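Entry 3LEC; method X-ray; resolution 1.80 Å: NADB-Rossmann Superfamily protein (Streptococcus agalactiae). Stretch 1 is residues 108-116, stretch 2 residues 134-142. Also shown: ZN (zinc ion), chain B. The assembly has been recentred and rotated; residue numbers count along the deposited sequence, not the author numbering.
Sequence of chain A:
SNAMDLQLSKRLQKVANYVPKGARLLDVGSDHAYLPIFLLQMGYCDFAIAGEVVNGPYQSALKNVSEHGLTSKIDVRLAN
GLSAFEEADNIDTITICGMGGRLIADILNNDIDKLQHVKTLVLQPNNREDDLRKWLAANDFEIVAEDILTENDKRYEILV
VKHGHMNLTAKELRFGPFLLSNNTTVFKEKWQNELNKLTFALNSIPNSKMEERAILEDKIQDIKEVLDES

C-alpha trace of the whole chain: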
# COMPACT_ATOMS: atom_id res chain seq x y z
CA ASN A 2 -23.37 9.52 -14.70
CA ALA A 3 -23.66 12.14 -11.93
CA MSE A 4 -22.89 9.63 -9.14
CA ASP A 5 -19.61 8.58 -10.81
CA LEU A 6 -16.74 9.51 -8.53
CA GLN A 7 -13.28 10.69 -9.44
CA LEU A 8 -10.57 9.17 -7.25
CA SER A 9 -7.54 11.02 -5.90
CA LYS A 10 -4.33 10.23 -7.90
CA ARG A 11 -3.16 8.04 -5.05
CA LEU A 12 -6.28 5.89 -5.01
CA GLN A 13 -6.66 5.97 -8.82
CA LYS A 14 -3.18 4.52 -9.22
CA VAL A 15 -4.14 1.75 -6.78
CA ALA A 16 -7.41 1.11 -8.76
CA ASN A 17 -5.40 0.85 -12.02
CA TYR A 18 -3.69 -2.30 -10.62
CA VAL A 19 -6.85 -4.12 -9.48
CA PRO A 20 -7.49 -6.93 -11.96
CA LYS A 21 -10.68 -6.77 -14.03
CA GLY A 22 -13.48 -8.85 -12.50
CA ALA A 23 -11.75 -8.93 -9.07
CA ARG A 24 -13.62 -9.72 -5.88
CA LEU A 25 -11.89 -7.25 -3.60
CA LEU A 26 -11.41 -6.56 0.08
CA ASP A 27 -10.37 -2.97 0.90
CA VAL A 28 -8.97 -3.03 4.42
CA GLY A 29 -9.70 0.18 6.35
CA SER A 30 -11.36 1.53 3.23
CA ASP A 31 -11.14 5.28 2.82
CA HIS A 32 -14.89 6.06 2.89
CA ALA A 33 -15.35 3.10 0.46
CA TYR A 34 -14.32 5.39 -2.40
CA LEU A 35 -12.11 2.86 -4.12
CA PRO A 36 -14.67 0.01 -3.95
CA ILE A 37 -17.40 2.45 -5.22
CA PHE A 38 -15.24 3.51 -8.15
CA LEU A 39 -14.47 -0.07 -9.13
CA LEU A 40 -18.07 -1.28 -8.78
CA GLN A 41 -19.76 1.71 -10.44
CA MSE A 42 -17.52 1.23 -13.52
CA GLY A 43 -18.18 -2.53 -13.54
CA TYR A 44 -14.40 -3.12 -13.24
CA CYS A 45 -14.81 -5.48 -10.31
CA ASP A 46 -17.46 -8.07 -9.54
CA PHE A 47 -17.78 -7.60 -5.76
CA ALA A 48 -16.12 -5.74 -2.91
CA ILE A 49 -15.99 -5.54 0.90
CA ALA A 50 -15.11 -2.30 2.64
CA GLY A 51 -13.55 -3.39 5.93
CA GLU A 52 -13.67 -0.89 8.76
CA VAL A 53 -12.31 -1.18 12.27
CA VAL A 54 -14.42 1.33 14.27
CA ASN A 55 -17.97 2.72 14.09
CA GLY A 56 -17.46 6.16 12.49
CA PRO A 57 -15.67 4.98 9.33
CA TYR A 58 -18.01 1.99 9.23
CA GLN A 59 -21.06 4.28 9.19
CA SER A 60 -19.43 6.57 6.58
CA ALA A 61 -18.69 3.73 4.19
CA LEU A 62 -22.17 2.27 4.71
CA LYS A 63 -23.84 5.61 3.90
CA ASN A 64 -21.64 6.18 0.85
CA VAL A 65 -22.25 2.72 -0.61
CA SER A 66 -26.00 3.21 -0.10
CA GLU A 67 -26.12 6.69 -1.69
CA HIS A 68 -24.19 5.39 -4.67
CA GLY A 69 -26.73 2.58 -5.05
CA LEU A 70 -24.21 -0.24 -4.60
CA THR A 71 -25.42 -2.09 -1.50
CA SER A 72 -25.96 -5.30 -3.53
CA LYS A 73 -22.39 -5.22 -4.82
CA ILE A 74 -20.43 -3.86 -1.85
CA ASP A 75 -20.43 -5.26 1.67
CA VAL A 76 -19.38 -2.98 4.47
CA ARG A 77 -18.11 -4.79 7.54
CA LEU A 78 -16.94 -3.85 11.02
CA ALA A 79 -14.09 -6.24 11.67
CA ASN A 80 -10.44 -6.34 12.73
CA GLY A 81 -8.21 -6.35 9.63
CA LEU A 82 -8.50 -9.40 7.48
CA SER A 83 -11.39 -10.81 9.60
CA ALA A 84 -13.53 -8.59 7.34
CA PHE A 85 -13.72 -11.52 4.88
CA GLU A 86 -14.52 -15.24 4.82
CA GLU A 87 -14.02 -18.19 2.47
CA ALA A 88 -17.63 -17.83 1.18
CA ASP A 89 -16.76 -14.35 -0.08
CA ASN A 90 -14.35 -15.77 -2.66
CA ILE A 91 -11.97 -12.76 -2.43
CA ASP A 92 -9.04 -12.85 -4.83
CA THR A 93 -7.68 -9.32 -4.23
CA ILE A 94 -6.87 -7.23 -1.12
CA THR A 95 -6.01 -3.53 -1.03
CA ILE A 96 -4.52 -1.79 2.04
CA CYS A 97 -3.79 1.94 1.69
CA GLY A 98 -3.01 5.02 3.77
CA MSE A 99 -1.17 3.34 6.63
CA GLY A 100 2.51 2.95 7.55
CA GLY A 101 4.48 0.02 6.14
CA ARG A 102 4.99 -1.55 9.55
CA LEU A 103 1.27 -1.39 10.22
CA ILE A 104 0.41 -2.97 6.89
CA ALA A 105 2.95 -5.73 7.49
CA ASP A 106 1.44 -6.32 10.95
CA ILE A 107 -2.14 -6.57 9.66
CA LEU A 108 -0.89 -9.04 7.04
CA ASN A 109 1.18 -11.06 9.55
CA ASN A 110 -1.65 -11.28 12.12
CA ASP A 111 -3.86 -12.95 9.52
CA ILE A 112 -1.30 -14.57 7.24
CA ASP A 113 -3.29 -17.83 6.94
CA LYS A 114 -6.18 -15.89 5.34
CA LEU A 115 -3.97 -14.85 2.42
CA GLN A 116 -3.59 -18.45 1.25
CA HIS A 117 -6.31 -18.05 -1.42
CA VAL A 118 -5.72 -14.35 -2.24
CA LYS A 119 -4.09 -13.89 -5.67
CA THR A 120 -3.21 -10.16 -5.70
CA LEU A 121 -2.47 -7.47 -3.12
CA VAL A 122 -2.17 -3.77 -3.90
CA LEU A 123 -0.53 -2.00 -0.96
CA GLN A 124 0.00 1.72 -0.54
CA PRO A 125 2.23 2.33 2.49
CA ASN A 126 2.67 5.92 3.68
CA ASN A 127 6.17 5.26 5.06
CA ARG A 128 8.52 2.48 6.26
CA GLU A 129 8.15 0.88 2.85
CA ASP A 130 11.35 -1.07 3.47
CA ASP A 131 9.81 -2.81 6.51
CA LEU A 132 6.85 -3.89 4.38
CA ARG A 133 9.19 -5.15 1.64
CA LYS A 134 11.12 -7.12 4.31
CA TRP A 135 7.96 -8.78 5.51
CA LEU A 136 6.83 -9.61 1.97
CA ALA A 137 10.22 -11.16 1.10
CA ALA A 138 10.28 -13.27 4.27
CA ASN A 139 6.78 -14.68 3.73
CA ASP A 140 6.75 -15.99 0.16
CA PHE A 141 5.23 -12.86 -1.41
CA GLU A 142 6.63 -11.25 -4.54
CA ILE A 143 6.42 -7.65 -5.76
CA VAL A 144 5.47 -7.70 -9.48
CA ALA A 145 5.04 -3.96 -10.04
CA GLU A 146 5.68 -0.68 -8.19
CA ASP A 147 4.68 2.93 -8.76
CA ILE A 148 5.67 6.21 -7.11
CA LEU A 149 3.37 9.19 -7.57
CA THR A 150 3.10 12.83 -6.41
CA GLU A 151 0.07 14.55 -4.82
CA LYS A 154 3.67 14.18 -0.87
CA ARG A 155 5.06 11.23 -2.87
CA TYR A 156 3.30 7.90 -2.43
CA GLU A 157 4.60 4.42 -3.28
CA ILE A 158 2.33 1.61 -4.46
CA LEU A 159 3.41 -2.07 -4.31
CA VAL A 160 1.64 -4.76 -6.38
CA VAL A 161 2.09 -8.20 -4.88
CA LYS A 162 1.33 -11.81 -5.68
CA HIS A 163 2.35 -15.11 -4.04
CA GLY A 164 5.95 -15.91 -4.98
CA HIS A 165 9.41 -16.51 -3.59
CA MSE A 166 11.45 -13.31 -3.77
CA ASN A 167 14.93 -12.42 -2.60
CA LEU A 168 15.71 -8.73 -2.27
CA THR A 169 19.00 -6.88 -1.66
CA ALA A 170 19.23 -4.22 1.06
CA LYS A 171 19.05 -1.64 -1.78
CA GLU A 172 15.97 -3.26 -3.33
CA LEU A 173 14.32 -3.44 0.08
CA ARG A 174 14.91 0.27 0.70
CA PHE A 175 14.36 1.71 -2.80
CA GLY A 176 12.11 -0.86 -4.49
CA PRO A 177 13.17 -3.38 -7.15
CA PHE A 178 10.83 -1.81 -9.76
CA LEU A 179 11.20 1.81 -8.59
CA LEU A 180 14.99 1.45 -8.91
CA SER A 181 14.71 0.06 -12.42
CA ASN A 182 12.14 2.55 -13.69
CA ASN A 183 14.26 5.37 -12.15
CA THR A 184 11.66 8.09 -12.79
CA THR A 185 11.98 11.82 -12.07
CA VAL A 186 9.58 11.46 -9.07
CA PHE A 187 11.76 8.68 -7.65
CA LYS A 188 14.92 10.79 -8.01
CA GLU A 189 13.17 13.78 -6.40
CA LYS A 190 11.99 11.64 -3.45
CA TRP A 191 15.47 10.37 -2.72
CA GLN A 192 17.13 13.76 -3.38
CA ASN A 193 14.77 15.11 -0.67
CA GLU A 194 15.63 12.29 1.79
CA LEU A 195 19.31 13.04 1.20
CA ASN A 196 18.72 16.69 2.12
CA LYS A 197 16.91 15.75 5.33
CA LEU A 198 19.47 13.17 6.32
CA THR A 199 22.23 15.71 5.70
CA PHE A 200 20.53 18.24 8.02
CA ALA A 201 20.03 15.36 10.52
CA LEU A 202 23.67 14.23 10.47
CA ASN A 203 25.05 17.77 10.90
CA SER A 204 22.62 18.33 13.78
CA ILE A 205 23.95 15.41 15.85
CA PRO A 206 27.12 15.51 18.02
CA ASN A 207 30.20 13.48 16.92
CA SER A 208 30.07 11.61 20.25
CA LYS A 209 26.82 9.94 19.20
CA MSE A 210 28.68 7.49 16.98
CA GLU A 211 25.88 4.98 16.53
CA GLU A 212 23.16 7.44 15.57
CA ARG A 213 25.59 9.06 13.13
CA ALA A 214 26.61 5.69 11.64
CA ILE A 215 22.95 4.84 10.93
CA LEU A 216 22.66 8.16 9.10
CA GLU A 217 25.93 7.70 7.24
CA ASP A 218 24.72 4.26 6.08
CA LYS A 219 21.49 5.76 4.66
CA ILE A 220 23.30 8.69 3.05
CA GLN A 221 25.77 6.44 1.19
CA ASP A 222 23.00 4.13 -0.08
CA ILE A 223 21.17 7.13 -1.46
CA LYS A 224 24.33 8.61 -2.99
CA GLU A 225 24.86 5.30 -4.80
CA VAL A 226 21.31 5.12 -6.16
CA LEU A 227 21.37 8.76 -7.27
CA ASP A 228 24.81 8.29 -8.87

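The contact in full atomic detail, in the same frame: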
# COMPACT_ATOMS: atom_id res chain seq x y z
N LEU A 108 -1.11 -7.87 7.87
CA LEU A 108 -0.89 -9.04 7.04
C LEU A 108 -0.39 -10.24 7.85
O LEU A 108 -0.87 -11.37 7.66
CB LEU A 108 0.08 -8.72 5.91
CG LEU A 108 -0.46 -7.81 4.81
CD1 LEU A 108 0.67 -7.43 3.85
CD2 LEU A 108 -1.66 -8.45 4.08
N ASN A 109 0.58 -10.00 8.73
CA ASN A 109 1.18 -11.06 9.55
C ASN A 109 0.17 -11.68 10.52
O ASN A 109 0.09 -12.89 10.62
CB ASN A 109 2.42 -10.55 10.30
CG ASN A 109 3.32 -11.70 10.80
OD1 ASN A 109 4.02 -12.33 10.02
ND2 ASN A 109 3.31 -11.93 12.10
N ASN A 110 -0.61 -10.84 11.18
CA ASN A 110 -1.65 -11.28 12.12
C ASN A 110 -2.67 -12.24 11.52
O ASN A 110 -3.23 -13.10 12.23
CB ASN A 110 -2.38 -10.08 12.75
CG ASN A 110 -3.14 -10.47 14.00
OD1 ASN A 110 -2.66 -11.27 14.80
ND2 ASN A 110 -4.34 -9.94 14.16
N ASP A 111 -2.89 -12.11 10.22
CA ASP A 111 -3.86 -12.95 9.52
C ASP A 111 -3.28 -13.62 8.29
O ASP A 111 -3.98 -13.84 7.29
CB ASP A 111 -5.11 -12.14 9.17
CG ASP A 111 -6.05 -11.99 10.35
OD1 ASP A 111 -6.45 -13.03 10.93
OD2 ASP A 111 -6.40 -10.85 10.70
N ILE A 112 -2.01 -13.99 8.38
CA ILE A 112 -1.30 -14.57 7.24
C ILE A 112 -1.99 -15.80 6.62
O ILE A 112 -2.00 -15.96 5.39
CB ILE A 112 0.19 -14.86 7.57
CG1 ILE A 112 0.94 -15.27 6.30
CG2 ILE A 112 0.34 -15.92 8.70
CD1 ILE A 112 2.44 -15.09 6.36
N ASP A 113 -2.59 -16.64 7.46
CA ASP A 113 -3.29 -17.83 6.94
C ASP A 113 -4.42 -17.47 5.96
O ASP A 113 -4.68 -18.20 5.01
CB ASP A 113 -3.84 -18.67 8.11
CG ASP A 113 -2.74 -19.40 8.90
OD1 ASP A 113 -1.57 -19.41 8.45
OD2 ASP A 113 -3.04 -19.96 9.98
N LYS A 114 -5.08 -16.34 6.20
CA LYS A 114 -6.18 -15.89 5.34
C LYS A 114 -5.75 -15.48 3.91
O LYS A 114 -6.58 -15.34 3.02
CB LYS A 114 -6.98 -14.78 6.02
CG LYS A 114 -7.53 -15.22 7.37
CD LYS A 114 -8.76 -14.43 7.78
CE LYS A 114 -9.98 -14.85 6.97
NZ LYS A 114 -11.22 -14.60 7.73
N LEU A 115 -4.45 -15.31 3.70
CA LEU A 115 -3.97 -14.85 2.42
C LEU A 115 -3.78 -16.03 1.48
O LEU A 115 -3.50 -15.85 0.29
CB LEU A 115 -2.64 -14.10 2.61
CG LEU A 115 -2.74 -12.83 3.48
CD1 LEU A 115 -1.36 -12.29 3.79
CD2 LEU A 115 -3.56 -11.77 2.76
N GLN A 116 -3.93 -17.24 2.01
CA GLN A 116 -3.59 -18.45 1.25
C GLN A 116 -4.29 -18.50 -0.11
O GLN A 116 -3.69 -18.90 -1.10
CB GLN A 116 -3.89 -19.72 2.06
N LYS A 134 10.42 -6.07 3.56
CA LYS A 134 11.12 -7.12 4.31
C LYS A 134 10.16 -8.23 4.70
O LYS A 134 10.50 -9.41 4.62
CB LYS A 134 11.79 -6.59 5.56
CG LYS A 134 13.05 -5.78 5.33
CD LYS A 134 13.49 -5.12 6.64
CE LYS A 134 14.88 -4.52 6.53
NZ LYS A 134 15.38 -4.06 7.87
N TRP A 135 8.97 -7.83 5.10
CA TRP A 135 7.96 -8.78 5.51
C TRP A 135 7.48 -9.59 4.31
O TRP A 135 7.33 -10.79 4.42
CB TRP A 135 6.78 -8.11 6.19
CG TRP A 135 5.79 -9.14 6.68
CD1 TRP A 135 5.75 -9.70 7.93
CD2 TRP A 135 4.74 -9.76 5.92
NE1 TRP A 135 4.73 -10.63 7.99
CE2 TRP A 135 4.10 -10.68 6.77
CE3 TRP A 135 4.26 -9.60 4.61
CZ2 TRP A 135 2.99 -11.45 6.36
CZ3 TRP A 135 3.17 -10.39 4.19
CH2 TRP A 135 2.55 -11.31 5.08
N LEU A 136 7.26 -8.92 3.18
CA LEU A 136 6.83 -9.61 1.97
C LEU A 136 7.86 -10.66 1.55
O LEU A 136 7.51 -11.83 1.29
CB LEU A 136 6.56 -8.60 0.85
CG LEU A 136 5.34 -7.70 1.08
CD1 LEU A 136 5.42 -6.47 0.15
CD2 LEU A 136 4.05 -8.49 0.86
N ALA A 137 9.13 -10.25 1.51
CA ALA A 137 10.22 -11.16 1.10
C ALA A 137 10.34 -12.39 1.99
O ALA A 137 10.66 -13.48 1.51
CB ALA A 137 11.55 -10.44 1.07
N ALA A 138 10.12 -12.21 3.29
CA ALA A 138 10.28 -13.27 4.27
C ALA A 138 9.11 -14.25 4.27
O ALA A 138 9.23 -15.35 4.84
CB ALA A 138 10.46 -12.70 5.67
N ASN A 139 7.99 -13.87 3.65
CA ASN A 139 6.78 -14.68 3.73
C ASN A 139 6.23 -15.18 2.39
O ASN A 139 5.02 -15.42 2.24
CB ASN A 139 5.72 -13.94 4.54
CG ASN A 139 6.09 -13.84 5.99
OD1 ASN A 139 5.88 -14.77 6.77
ND2 ASN A 139 6.68 -12.71 6.37
N ASP A 140 7.12 -15.36 1.42
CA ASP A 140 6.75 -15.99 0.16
C ASP A 140 5.71 -15.13 -0.62
O ASP A 140 4.83 -15.64 -1.32
CB ASP A 140 6.30 -17.47 0.38
CG ASP A 140 7.46 -18.46 0.30
OD1 ASP A 140 8.45 -18.14 -0.38
OD2 ASP A 140 7.39 -19.56 0.89
N PHE A 141 5.86 -13.80 -0.49
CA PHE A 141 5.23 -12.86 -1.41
C PHE A 141 6.25 -12.22 -2.33
O PHE A 141 7.43 -12.11 -1.99
CB PHE A 141 4.40 -11.82 -0.66
CG PHE A 141 3.25 -12.43 0.08
CD1 PHE A 141 2.07 -12.69 -0.58
CD2 PHE A 141 3.37 -12.74 1.45
CE1 PHE A 141 0.98 -13.29 0.09
CE2 PHE A 141 2.29 -13.34 2.13
CZ PHE A 141 1.10 -13.61 1.44
N GLU A 142 5.79 -11.83 -3.52
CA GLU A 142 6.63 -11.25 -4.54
C GLU A 142 6.01 -9.96 -5.08
O GLU A 142 4.83 -9.90 -5.41
CB GLU A 142 6.88 -12.27 -5.67
CG GLU A 142 7.63 -11.70 -6.87
CD GLU A 142 8.03 -12.76 -7.89
OE1 GLU A 142 9.21 -12.79 -8.27
OE2 GLU A 142 7.15 -13.55 -8.32
ZN ZN B . 9.77 -19.67 -0.48
O HOH W 1 10.70 -20.29 1.36

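Trp135 is the centre of this contact. Of all the residues in the two stretches it has the largest area covered by the other stretch. Its CA-to-CB bond points toward stretch 1, and with chi1 in t its indole meets four side chains there.

Leu108 lies over one face of the ring. Leu108 CB is 3.7 Å from Trp135 CH2 and 4.0 Å from the centroid of the six-membered ring, 24° off the ring normal. This is a CH-pi contact. Leu115 meets the same ring at its edge, with Leu115 CD1 4.2 Å from Trp135 CH2. The same methyl packs more tightly on the second aromatic residue, since Leu115 CD1 is 3.6 Å from Phe141 CZ. Leu115 therefore links the helical part of stretch 2 to the start of its strand. Leu108, Leu115 and Phe141 are all buried.

Ile112 extends the apolar surface outward. Ile112 CD1 is 3.7 Å from Trp135 CZ2. Ile112 CD1 is also 3.5 Å from Asn139 OD1, so here the apolar packing borders a polar group.

The polar edge holds one hydrogen bond between the stretches. Trp135 NE1 donates to Asn109 OD1 at 2.7 Å. The N-H...acceptor angle is 171°, so the bond is short and nearly straight. Asn109 OD1 lies near the indole plane, where the N-H group points. The bond satisfies the ring's polar atom, while the other contacts the ring makes with stretch 1 are apolar.

Asn139 braces Trp135 from within stretch 2. Asn139 ND2 donates to Trp135 O at 2.8 Å, also at 171°. This ties the turn after the helix to the backbone of the tryptophan.

Asp140 is out of reach of stretch 1. Asp140 OD1 binds the zinc ion ZN at 2.0 Å.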